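Protein argonaute (Methanocaldococcus jannaschii, PDB 5G5S) uses short single-stranded DNA guides to bind complementary target DNA and slice it, and may defend the cell against invading genetic elements. Local coordinates at residues E137-Y142 with R158-I163; K11-K16 with I154-H159. All blocks are in the same frame, centred on the assembly; numbering follows the deposited sequence.

How the contacts relate
From the N terminus, the chain runs up strand 7-12, turns at Asn13 and enters strand 14-16, which pairs in contact 2 with strand 150-163. That contact closes a long loop of 137 residues, which takes in the N-terminal domain. Contact 1 closes a much shorter one, the beta hairpin of strands 134-147 and 150-163. Segment 137-142 lies inside the long loop, while 158-163 begins within 154-159 and runs past it, so the two closures overlap rather than nest. Their centres are 14 Å apart, and Glu141 OE2 probably accepts a hydrogen bond from Asn156 ND2, 2.7 Å away. Strand 150-163 thus joins strand 14-16, its hairpin partner 134-147, and strand 255-260.

Contact 1 of 2, residues E137-Y142 with R158-I163; sequences ESYCEY and RHTASI
Tyr139 and Arg158 lie side by side and point the same way, as a hydrogen-bonded pair of the antiparallel hairpin. Arg158 CB sits over one face of the phenol ring, offset toward its rim, in a CH-pi contact 4.0 Å from the ring centroid. The methyl of Thr160 meets the same ring at the edge, CG2 3.8 Å from Tyr139 CD2, and the two side chains cross at about a right angle; a beta-branched residue with a small methyl fits here. Beyond the ring, Arg158 bends at its second and third torsions, and its guanidinium plane is turned 63° from the phenol. Its NE forms a long, weak salt bridge of 3.5 Å with Glu141 OE2, an oxygen that also accepts a hydrogen bond from Asn156. The stronger partner of Arg158 is Asp262, paired with NH1, and the guanidinium makes a cation-pi contact with Tyr260. A long, flexible arginine can serve all of these at once.

On the same side of the sheet, the chain of Glu137 is bent at chi2, and OE2 lies 3.1 Å from Ser162 OG, whose one proton has both this oxygen and Lys135 O within reach. On the other side the short side chain of Ser138 puts OG next to His159 ND1, at 2.8 Å, and the imidazole meets the ring of Trp276 edge-to-face. Four backbone hydrogen bonds join the strands, two at the Glu137-Thr160 pair and two at Tyr139-Arg158. His159 is a residue that contacts the guide DNA. The arrangement is that of an antiparallel beta hairpin, which forms part of a larger antiparallel sheet through strand 255-260 of the PAZ region.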
ATOM      1  N   GLU A 137     -10.258 -18.029  -9.114  1.00 85.64           N
ATOM      2  CA  GLU A 137      -9.399 -18.449 -10.225  1.00 84.99           C
ATOM      3  C   GLU A 137      -7.937 -18.529  -9.748  1.00 86.48           C
ATOM      4  O   GLU A 137      -7.490 -17.684  -8.976  1.00 84.38           O
ATOM      5  CB  GLU A 137      -9.513 -17.475 -11.419  1.00 86.40           C
ATOM      6  CG  GLU A 137     -10.920 -16.999 -11.758  1.00 99.68           C
ATOM      7  CD  GLU A 137     -11.168 -15.521 -11.506  1.00123.44           C
ATOM      8  OE1 GLU A 137     -10.686 -14.694 -12.313  1.00130.84           O
ATOM      9  OE2 GLU A 137     -11.856 -15.188 -10.514  1.00107.67           O
ATOM     10  N   SER A 138      -7.197 -19.537 -10.204  1.00 83.44           N
ATOM     11  CA  SER A 138      -5.798 -19.713  -9.826  1.00 81.33           C
ATOM     12  C   SER A 138      -4.871 -19.448 -10.986  1.00 86.31           C
ATOM     13  O   SER A 138      -5.205 -19.765 -12.132  1.00 87.99           O
ATOM     14  CB  SER A 138      -5.558 -21.120  -9.298  1.00 85.97           C
ATOM     15  OG  SER A 138      -6.158 -21.290  -8.027  1.00 96.68           O
ATOM     16  N   TYR A 139      -3.695 -18.875 -10.684  1.00 81.41           N
ATOM     17  CA  TYR A 139      -2.667 -18.580 -11.672  1.00 81.06           C
ATOM     18  C   TYR A 139      -1.262 -18.551 -11.094  1.00 80.39           C
ATOM     19  O   TYR A 139      -1.074 -18.339  -9.898  1.00 76.72           O
ATOM     20  CB  TYR A 139      -2.978 -17.282 -12.446  1.00 83.25           C
ATOM     21  CG  TYR A 139      -2.738 -16.001 -11.681  1.00 85.10           C
ATOM     22  CD1 TYR A 139      -1.503 -15.358 -11.731  1.00 84.79           C
ATOM     23  CD2 TYR A 139      -3.765 -15.389 -10.964  1.00 87.85           C
ATOM     24  CE1 TYR A 139      -1.281 -14.161 -11.053  1.00 84.36           C
ATOM     25  CE2 TYR A 139      -3.559 -14.182 -10.294  1.00 88.64           C
ATOM     26  CZ  TYR A 139      -2.312 -13.574 -10.341  1.00 97.52           C
ATOM     27  OH  TYR A 139      -2.073 -12.396  -9.680  1.00104.35           O
ATOM     28  N   CYS A 140      -0.274 -18.741 -11.970  1.00 78.60           N
ATOM     29  CA  CYS A 140       1.139 -18.669 -11.648  1.00 77.56           C
ATOM     30  C   CYS A 140       1.684 -17.372 -12.185  1.00 77.20           C
ATOM     31  O   CYS A 140       1.289 -16.930 -13.265  1.00 78.14           O
ATOM     32  CB  CYS A 140       1.901 -19.854 -12.235  1.00 81.05           C
ATOM     33  SG  CYS A 140       1.580 -21.427 -11.411  1.00 88.07           S
ATOM     34  N   GLU A 141       2.587 -16.760 -11.434  1.00 69.57           N
ATOM     35  CA  GLU A 141       3.337 -15.598 -11.879  1.00 66.47           C
ATOM     36  C   GLU A 141       4.808 -15.950 -11.760  1.00 68.10           C
ATOM     37  O   GLU A 141       5.207 -16.659 -10.826  1.00 67.26           O
ATOM     38  CB  GLU A 141       2.966 -14.270 -11.205  1.00 65.86           C
ATOM     39  CG  GLU A 141       2.380 -14.347  -9.809  1.00 79.74           C
ATOM     40  CD  GLU A 141       2.293 -13.002  -9.120  1.00 93.08           C
ATOM     41  OE1 GLU A 141       1.724 -12.058  -9.717  1.00 85.97           O
ATOM     42  OE2 GLU A 141       2.799 -12.890  -7.981  1.00 84.17           O
ATOM     43  N   TYR A 142       5.590 -15.549 -12.757  1.00 63.83           N
ATOM     44  CA  TYR A 142       7.001 -15.886 -12.803  1.00 63.73           C
ATOM     45  C   TYR A 142       7.886 -14.719 -13.210  1.00 66.41           C
ATOM     46  O   TYR A 142       7.457 -13.804 -13.913  1.00 64.90           O
ATOM     47  CB  TYR A 142       7.235 -17.123 -13.694  1.00 66.82           C
ATOM     48  CG  TYR A 142       7.031 -16.830 -15.163  1.00 69.25           C
ATOM     49  CD1 TYR A 142       5.750 -16.713 -15.701  1.00 71.13           C
ATOM     50  CD2 TYR A 142       8.115 -16.631 -16.011  1.00 70.62           C
ATOM     51  CE1 TYR A 142       5.556 -16.345 -17.029  1.00 71.93           C
ATOM     52  CE2 TYR A 142       7.935 -16.275 -17.345  1.00 72.65           C
ATOM     53  CZ  TYR A 142       6.652 -16.152 -17.855  1.00 82.19           C
ATOM     54  OH  TYR A 142       6.476 -15.842 -19.179  1.00 88.05           O
ATOM     55  N   ARG A 158      -0.942 -17.718  -7.214  1.00 76.56           N
ATOM     56  CA  ARG A 158      -1.919 -16.773  -6.677  1.00 76.54           C
ATOM     57  C   ARG A 158      -3.363 -17.138  -6.935  1.00 81.53           C
ATOM     58  O   ARG A 158      -3.682 -17.783  -7.932  1.00 81.74           O
ATOM     59  CB  ARG A 158      -1.622 -15.353  -7.169  1.00 77.29           C
ATOM     60  CG  ARG A 158      -1.714 -14.330  -6.062  1.00 88.96           C
ATOM     61  CD  ARG A 158      -0.404 -13.602  -5.881  1.00 91.07           C
ATOM     62  NE  ARG A 158      -0.365 -12.365  -6.657  1.00 92.95           N
ATOM     63  CZ  ARG A 158      -0.761 -11.179  -6.201  1.00103.24           C
ATOM     64  NH1 ARG A 158      -1.250 -11.060  -4.971  1.00 80.52           N
ATOM     65  NH2 ARG A 158      -0.680 -10.103  -6.974  1.00 93.27           N
ATOM     66  N   HIS A 159      -4.238 -16.715  -6.015  1.00 79.31           N
ATOM     67  CA  HIS A 159      -5.675 -16.922  -6.111  1.00 81.09           C
ATOM     68  C   HIS A 159      -6.359 -15.583  -6.248  1.00 85.00           C
ATOM     69  O   HIS A 159      -6.172 -14.696  -5.416  1.00 82.54           O
ATOM     70  CB  HIS A 159      -6.214 -17.711  -4.912  1.00 83.01           C
ATOM     71  CG  HIS A 159      -5.610 -19.071  -4.781  1.00 87.24           C
ATOM     72  ND1 HIS A 159      -6.111 -20.154  -5.480  1.00 91.10           N
ATOM     73  CD2 HIS A 159      -4.540 -19.473  -4.060  1.00 88.35           C
ATOM     74  CE1 HIS A 159      -5.353 -21.182  -5.140  1.00 91.18           C
ATOM     75  NE2 HIS A 159      -4.388 -20.821  -4.295  1.00 89.88           N
ATOM     76  N   THR A 160      -7.093 -15.421  -7.351  1.00 84.56           N
ATOM     77  CA  THR A 160      -7.858 -14.220  -7.671  1.00 84.75           C
ATOM     78  C   THR A 160      -9.337 -14.527  -7.558  1.00 90.35           C
ATOM     79  O   THR A 160      -9.835 -15.435  -8.219  1.00 92.29           O
ATOM     80  CB  THR A 160      -7.391 -13.569  -8.996  1.00 96.55           C
ATOM     81  OG1 THR A 160      -8.211 -12.438  -9.276  1.00101.52           O
ATOM     82  CG2 THR A 160      -7.402 -14.530 -10.189  1.00 98.18           C
ATOM     83  N   ALA A 161     -10.019 -13.828  -6.655  1.00 81.18           N
ATOM     84  CA  ALA A 161     -11.446 -14.006  -6.428  1.00 78.31           C
ATOM     85  C   ALA A 161     -12.239 -12.826  -6.970  1.00 80.19           C
ATOM     86  O   ALA A 161     -11.790 -11.674  -6.903  1.00 80.60           O
ATOM     87  CB  ALA A 161     -11.737 -14.201  -4.950  1.00 79.34           C
ATOM     88  N   SER A 162     -13.409 -13.123  -7.534  1.00 74.15           N
ATOM     89  CA  SER A 162     -14.297 -12.107  -8.077  1.00 72.36           C
ATOM     90  C   SER A 162     -15.715 -12.220  -7.513  1.00 74.42           C
ATOM     91  O   SER A 162     -16.276 -13.323  -7.426  1.00 72.70           O
ATOM     92  CB  SER A 162     -14.292 -12.112  -9.605  1.00 73.53           C
ATOM     93  OG  SER A 162     -14.430 -13.419 -10.131  1.00 81.73           O
ATOM     94  N   ILE A 163     -16.276 -11.075  -7.097  1.00 71.15           N
ATOM     95  CA  ILE A 163     -17.642 -11.007  -6.579  1.00 70.43           C
ATOM     96  C   ILE A 163     -18.555 -11.082  -7.798  1.00 75.08           C
ATOM     97  O   ILE A 163     -18.469 -10.235  -8.687  1.00 74.54           O
ATOM     98  CB  ILE A 163     -17.885  -9.742  -5.718  1.00 73.26           C
ATOM     99  CG1 ILE A 163     -16.740  -9.501  -4.682  1.00 74.69           C
ATOM    100  CG2 ILE A 163     -19.284  -9.758  -5.097  1.00 72.35           C
ATOM    101  CD1 ILE A 163     -16.980  -9.889  -3.190  1.00 84.45           C
TER

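Contact 2 of 2, residues K11-K16 with I154-H159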
ATOM      1  N   LYS A  11      14.290 -20.996   3.158  1.00 72.42           N
ATOM      2  CA  LYS A  11      13.938 -21.284   1.772  1.00 70.61           C
ATOM      3  C   LYS A  11      13.035 -20.193   1.183  1.00 73.22           C
ATOM      4  O   LYS A  11      12.128 -19.700   1.863  1.00 73.82           O
ATOM      5  CB  LYS A  11      13.238 -22.650   1.659  1.00 75.13           C
ATOM      6  CG  LYS A  11      14.118 -23.843   2.010  1.00 88.57           C
ATOM      7  CD  LYS A  11      13.748 -24.423   3.362  1.00104.59           C
ATOM      8  CE  LYS A  11      14.589 -25.628   3.696  1.00126.03           C
ATOM      9  NZ  LYS A  11      14.401 -26.062   5.105  1.00143.44           N
ATOM     10  N   ILE A  12      13.283 -19.840  -0.091  1.00 68.04           N
ATOM     11  CA  ILE A  12      12.501 -18.873  -0.871  1.00 65.64           C
ATOM     12  C   ILE A  12      12.011 -19.568  -2.153  1.00 67.59           C
ATOM     13  O   ILE A  12      12.571 -20.595  -2.535  1.00 66.58           O
ATOM     14  CB  ILE A  12      13.248 -17.516  -1.155  1.00 66.63           C
ATOM     15  CG1 ILE A  12      14.568 -17.720  -1.929  1.00 66.92           C
ATOM     16  CG2 ILE A  12      13.466 -16.702   0.125  1.00 66.12           C
ATOM     17  CD1 ILE A  12      14.986 -16.506  -2.804  1.00 67.20           C
ATOM     18  N   ASN A  13      10.982 -19.016  -2.808  1.00 62.86           N
ATOM     19  CA  ASN A  13      10.397 -19.560  -4.038  1.00 63.40           C
ATOM     20  C   ASN A  13      11.245 -19.299  -5.322  1.00 67.97           C
ATOM     21  O   ASN A  13      10.703 -18.921  -6.369  1.00 66.82           O
ATOM     22  CB  ASN A  13       8.944 -19.051  -4.197  1.00 67.37           C
ATOM     23  CG  ASN A  13       8.805 -17.553  -4.405  1.00 76.38           C
ATOM     24  OD1 ASN A  13       9.632 -16.746  -3.978  1.00 63.47           O
ATOM     25  ND2 ASN A  13       7.774 -17.162  -5.111  1.00 68.34           N
ATOM     26  N   ALA A  14      12.566 -19.524  -5.236  1.00 65.76           N
ATOM     27  CA  ALA A  14      13.502 -19.374  -6.361  1.00 65.66           C
ATOM     28  C   ALA A  14      14.049 -20.756  -6.710  1.00 71.32           C
ATOM     29  O   ALA A  14      14.556 -21.454  -5.825  1.00 73.35           O
ATOM     30  CB  ALA A  14      14.642 -18.434  -5.989  1.00 65.74           C
ATOM     31  N   TYR A  15      13.894 -21.177  -7.973  1.00 67.19           N
ATOM     32  CA  TYR A  15      14.346 -22.500  -8.424  1.00 68.72           C
ATOM     33  C   TYR A  15      15.304 -22.334  -9.594  1.00 75.31           C
ATOM     34  O   TYR A  15      14.990 -21.607 -10.546  1.00 74.72           O
ATOM     35  CB  TYR A  15      13.153 -23.399  -8.811  1.00 70.56           C
ATOM     36  CG  TYR A  15      12.105 -23.505  -7.727  1.00 72.67           C
ATOM     37  CD1 TYR A  15      11.148 -22.504  -7.550  1.00 72.82           C
ATOM     38  CD2 TYR A  15      12.086 -24.587  -6.852  1.00 75.67           C
ATOM     39  CE1 TYR A  15      10.221 -22.566  -6.513  1.00 73.03           C
ATOM     40  CE2 TYR A  15      11.148 -24.667  -5.822  1.00 76.94           C
ATOM     41  CZ  TYR A  15      10.229 -23.646  -5.649  1.00 78.48           C
ATOM     42  OH  TYR A  15       9.328 -23.704  -4.623  1.00 79.05           O
ATOM     43  N   LYS A  16      16.473 -23.005  -9.514  1.00 73.25           N
ATOM     44  CA  LYS A  16      17.529 -22.936 -10.516  1.00 74.20           C
ATOM     45  C   LYS A  16      17.081 -23.417 -11.880  1.00 78.96           C
ATOM     46  O   LYS A  16      16.633 -24.558 -12.012  1.00 80.34           O
ATOM     47  CB  LYS A  16      18.803 -23.684 -10.058  1.00 79.07           C
ATOM     48  N   ILE A 154      11.595 -17.276 -10.184  1.00 62.20           N
ATOM     49  CA  ILE A 154      10.765 -16.939  -9.025  1.00 60.35           C
ATOM     50  C   ILE A 154       9.385 -17.442  -9.430  1.00 66.86           C
ATOM     51  O   ILE A 154       8.871 -17.058 -10.481  1.00 65.59           O
ATOM     52  CB  ILE A 154      10.790 -15.419  -8.659  1.00 60.55           C
ATOM     53  CG1 ILE A 154      12.228 -14.835  -8.591  1.00 60.19           C
ATOM     54  CG2 ILE A 154       9.980 -15.108  -7.397  1.00 59.01           C
ATOM     55  CD1 ILE A 154      13.266 -15.601  -7.729  1.00 61.04           C
ATOM     56  N   LEU A 155       8.840 -18.375  -8.656  1.00 67.24           N
ATOM     57  CA  LEU A 155       7.558 -18.998  -8.962  1.00 68.76           C
ATOM     58  C   LEU A 155       6.525 -18.722  -7.864  1.00 71.96           C
ATOM     59  O   LEU A 155       6.726 -19.082  -6.705  1.00 70.51           O
ATOM     60  CB  LEU A 155       7.772 -20.503  -9.205  1.00 72.12           C
ATOM     61  CG  LEU A 155       6.739 -21.260 -10.036  1.00 79.29           C
ATOM     62  CD1 LEU A 155       6.569 -20.647 -11.429  1.00 79.08           C
ATOM     63  CD2 LEU A 155       7.153 -22.718 -10.167  1.00 85.29           C
ATOM     64  N   ASN A 156       5.447 -18.026  -8.234  1.00 68.86           N
ATOM     65  CA  ASN A 156       4.393 -17.657  -7.307  1.00 69.61           C
ATOM     66  C   ASN A 156       3.048 -18.194  -7.760  1.00 77.48           C
ATOM     67  O   ASN A 156       2.733 -18.149  -8.944  1.00 79.11           O
ATOM     68  CB  ASN A 156       4.335 -16.137  -7.143  1.00 69.46           C
ATOM     69  CG  ASN A 156       3.757 -15.667  -5.832  1.00 86.97           C
ATOM     70  OD1 ASN A 156       3.787 -16.373  -4.819  1.00 83.43           O
ATOM     71  ND2 ASN A 156       3.251 -14.438  -5.815  1.00 75.28           N
ATOM     72  N   PHE A 157       2.268 -18.723  -6.821  1.00 74.59           N
ATOM     73  CA  PHE A 157       0.944 -19.254  -7.114  1.00 75.50           C
ATOM     74  C   PHE A 157      -0.074 -18.355  -6.421  1.00 78.01           C
ATOM     75  O   PHE A 157      -0.026 -18.182  -5.199  1.00 75.24           O
ATOM     76  CB  PHE A 157       0.845 -20.729  -6.689  1.00 79.30           C
ATOM     77  CG  PHE A 157      -0.457 -21.426  -6.984  1.00 83.11           C
ATOM     78  CD1 PHE A 157      -0.937 -21.521  -8.286  1.00 87.32           C
ATOM     79  CD2 PHE A 157      -1.182 -22.039  -5.967  1.00 86.09           C
ATOM     80  CE1 PHE A 157      -2.145 -22.172  -8.556  1.00 90.06           C
ATOM     81  CE2 PHE A 157      -2.372 -22.720  -6.245  1.00 90.19           C
ATOM     82  CZ  PHE A 157      -2.850 -22.773  -7.536  1.00 89.24           C
ATOM     83  N   ARG A 158      -0.942 -17.718  -7.214  1.00 76.56           N
ATOM     84  CA  ARG A 158      -1.919 -16.773  -6.677  1.00 76.54           C
ATOM     85  C   ARG A 158      -3.363 -17.138  -6.935  1.00 81.53           C
ATOM     86  O   ARG A 158      -3.682 -17.783  -7.932  1.00 81.74           O
ATOM     87  CB  ARG A 158      -1.622 -15.353  -7.169  1.00 77.29           C
ATOM     88  CG  ARG A 158      -1.714 -14.330  -6.062  1.00 88.96           C
ATOM     89  CD  ARG A 158      -0.404 -13.602  -5.881  1.00 91.07           C
ATOM     90  NE  ARG A 158      -0.365 -12.365  -6.657  1.00 92.95           N
ATOM     91  CZ  ARG A 158      -0.761 -11.179  -6.201  1.00103.24           C
ATOM     92  NH1 ARG A 158      -1.250 -11.060  -4.971  1.00 80.52           N
ATOM     93  NH2 ARG A 158      -0.680 -10.103  -6.974  1.00 93.27           N
ATOM     94  N   HIS A 159      -4.238 -16.715  -6.015  1.00 79.31           N
ATOM     95  CA  HIS A 159      -5.675 -16.922  -6.111  1.00 81.09           C
ATOM     96  C   HIS A 159      -6.359 -15.583  -6.248  1.00 85.00           C
ATOM     97  O   HIS A 159      -6.172 -14.696  -5.416  1.00 82.54           O
ATOM     98  CB  HIS A 159      -6.214 -17.711  -4.912  1.00 83.01           C
ATOM     99  CG  HIS A 159      -5.610 -19.071  -4.781  1.00 87.24           C
ATOM    100  ND1 HIS A 159      -6.111 -20.154  -5.480  1.00 91.10           N
ATOM    101  CD2 HIS A 159      -4.540 -19.473  -4.060  1.00 88.35           C
ATOM    102  CE1 HIS A 159      -5.353 -21.182  -5.140  1.00 91.18           C
ATOM    103  NE2 HIS A 159      -4.388 -20.821  -4.295  1.00 89.88           N
TER
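The carboxamide of Asn13 and the phenol ring of Tyr15 are the flat groups that meet strand 150-163, at a non-hydrogen-bonded antiparallel beta pair, Ala14 with Ile154. Ile154 CG2 lies to one side of the carboxamide plane, 3.8 Å from both OD1 and ND2 of Asn13. Leu155 CB approaches the ring obliquely, 4.2 Å from Tyr15 CE1, the two side chains crossing at about a right angle. The ring also packs on Ile287 and Ala291 of helix 280-293, and its hydroxyl is hydrogen-bonded to Asn288. An aromatic residue with a polar tip thus suits a buried place between strand and helix.

Asn13 is the centre of an inverse gamma turn between strands 7-12 and 14-16, and its short amide can bond in several directions. Its OD1 accepts from Lys606 N, and its ND2 donates to Lys604 O as well as across this contact. On the bridge itself Ala14 CB touches Ile154 CD1 at 3.6 Å, a fit that a small side chain permits. Backbone Leu155 N donates to Asn13 O at 3.0 Å. Asn13 CG sits between its backbone N and carbonyl carbon (chi1 65°), and ND2 reaches Leu155 O at 2.7 Å, from above the carbonyl plane.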